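Local structure of RNA-dependent RNA polymerase (6DX5) at the interface of chains A and B. The protein carries, in this N-terminal fragment of a nairovirus L protein, the viral OTU cysteine protease domain, which acts as a deubiquitinase. Sequence-based numbering; all coordinates share one arbitrary frame. Chains: chain A/B, RNA-dependent RNA polymerase.

The interface of chains A and B. Residues chain A 76, 80-81, 84; chain B 8-12.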
loop_
_atom_site.group_PDB
_atom_site.type_symbol
_atom_site.label_atom_id
_atom_site.label_comp_id
_atom_site.label_asym_id
_atom_site.label_seq_id
_atom_site.Cartn_x
_atom_site.Cartn_y
_atom_site.Cartn_z
ATOM N N GLY A 76 -4.368 4.750 9.777
ATOM C CA GLY A 76 -3.062 4.211 10.103
ATOM C C GLY A 76 -2.042 5.317 10.219
ATOM O O GLY A 76 -1.238 5.341 11.152
ATOM N N TYR A 80 -1.428 7.523 14.230
ATOM C CA TYR A 80 -0.076 7.422 14.744
ATOM C C TYR A 80 0.529 8.804 14.939
ATOM O O TYR A 80 1.202 9.050 15.949
ATOM C CB TYR A 80 0.803 6.546 13.849
ATOM C CG TYR A 80 2.126 6.312 14.543
ATOM C CD1 TYR A 80 2.186 5.518 15.683
ATOM C CD2 TYR A 80 3.297 6.909 14.102
ATOM C CE1 TYR A 80 3.391 5.314 16.355
ATOM C CE2 TYR A 80 4.497 6.707 14.761
ATOM C CZ TYR A 80 4.546 5.913 15.884
ATOM O OH TYR A 80 5.750 5.718 16.560
ATOM N N ARG A 81 0.265 9.740 14.012
ATOM C CA ARG A 81 0.844 11.073 14.178
ATOM C C ARG A 81 0.236 11.809 15.357
ATOM O O ARG A 81 0.935 12.571 16.037
ATOM C CB ARG A 81 0.673 11.903 12.929
ATOM C CG ARG A 81 1.272 11.246 11.745
ATOM C CD ARG A 81 1.446 12.238 10.699
ATOM N NE ARG A 81 1.889 11.574 9.507
ATOM C CZ ARG A 81 1.977 12.165 8.337
ATOM N NH1 ARG A 81 1.628 13.438 8.245
ATOM N NH2 ARG A 81 2.416 11.487 7.281
ATOM N N ASN A 84 1.875 10.649 18.648
ATOM C CA ASN A 84 3.204 11.206 18.870
ATOM C C ASN A 84 3.189 12.709 19.069
ATOM O O ASN A 84 4.120 13.244 19.673
ATOM C CB ASN A 84 4.145 10.846 17.719
ATOM C CG ASN A 84 4.682 9.462 17.858
ATOM O OD1 ASN A 84 5.873 9.227 17.668
ATOM N ND2 ASN A 84 3.812 8.520 18.233
ATOM N N LEU B 8 7.104 10.939 9.119
ATOM C CA LEU B 8 6.639 9.784 9.876
ATOM C C LEU B 8 5.282 9.329 9.348
ATOM O O LEU B 8 4.418 10.149 9.050
ATOM C CB LEU B 8 6.574 10.112 11.363
ATOM C CG LEU B 8 6.228 8.943 12.281
ATOM C CD1 LEU B 8 7.359 7.873 12.393
ATOM C CD2 LEU B 8 5.780 9.492 13.681
ATOM N N PHE B 9 5.122 8.021 9.179
ATOM C CA PHE B 9 4.006 7.463 8.440
ATOM C C PHE B 9 3.373 6.303 9.188
ATOM O O PHE B 9 2.269 5.872 8.828
ATOM C CB PHE B 9 4.500 7.009 7.057
ATOM C CG PHE B 9 3.428 6.719 6.066
ATOM C CD1 PHE B 9 2.857 7.743 5.315
ATOM C CD2 PHE B 9 3.040 5.403 5.830
ATOM C CE1 PHE B 9 1.883 7.462 4.344
ATOM C CE2 PHE B 9 2.069 5.101 4.884
ATOM C CZ PHE B 9 1.490 6.140 4.127
ATOM N N GLY B 10 4.043 5.792 10.217
ATOM C CA GLY B 10 3.493 4.831 11.134
ATOM C C GLY B 10 4.605 4.456 12.085
ATOM O O GLY B 10 5.713 5.010 12.008
ATOM N N PRO B 11 4.339 3.526 13.010
ATOM C CA PRO B 11 5.382 3.109 13.964
ATOM C C PRO B 11 6.584 2.550 13.226
ATOM O O PRO B 11 6.461 1.629 12.413
ATOM C CB PRO B 11 4.687 2.042 14.824
ATOM C CG PRO B 11 3.271 1.954 14.381
ATOM C CD PRO B 11 3.002 3.026 13.363
ATOM N N ASN B 12 7.748 3.158 13.472
ATOM C CA ASN B 12 9.008 2.756 12.860
ATOM C C ASN B 12 8.935 2.772 11.334
ATOM O O ASN B 12 9.644 2.011 10.662
ATOM C CB ASN B 12 9.445 1.373 13.338
ATOM C CG ASN B 12 10.938 1.130 13.101
ATOM O OD1 ASN B 12 11.744 2.050 13.284
ATOM N ND2 ASN B 12 11.312 -0.099 12.693
#
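The phenol ring of A:Tyr80 is the main contribution of chain A, and B:Leu8 at its edge shares the contact with B:Gly10 and B:Pro11 over its face. One face takes the peptide link between the latter two residues: B:Pro11 N sits above the ring centre, while B:Gly10 C is displaced toward the rim, 3.4 Å from A:Tyr80 CD2. The pyrrolidine ring continues over the same face, with B:Pro11 CD 3.5 Å from A:Tyr80 CD1 and B:Pro11 CA 3.5 Å from A:Tyr80 CZ. The lack of a side chain on B:Gly10 probably helps the backbone come close to the ring.

B:Leu8 approaches the ring from its edge, crossing A:Tyr80 at about a right angle. Its CG lies in the ring plane, and methyl CD2 meets A:Tyr80 CE2 at 3.3 Å, a tight apolar contact. B:Leu8 CG is anti to its backbone N (chi1 -174°), which carries the branched tip to this rim. The tyrosine is therefore packed on a face and along one side of its edge by the same short segment.

Alongside, A:Arg81 reaches the carbonyl of B:Leu8 with a chain extended from CG to NE. The oxygen B:Leu8 O is 2.9 Å from the guanidinium atom A:Arg81 NE and 3.0 Å from A:Arg81 NH2, but the N-H groups do not point at it; the approach is close and polar without being a hydrogen bond. The positive charge expected there may still favour the carbonyl electrostatically.

Behind the tyrosine, the amide A:Asn84 ND2 lies above the opposite face, offset toward the rim, and backs the ring. A:Tyr80 CG is anti to its backbone N (chi1 -172°), directing the ring away from helix 72-86 toward chain B. The patch is part of a larger interface between two copies not related by an exact two-fold; whether the pairing is biological the structure alone does not show. Here helix 72-86 packs against strand 7-10 and the following turn of the other copy.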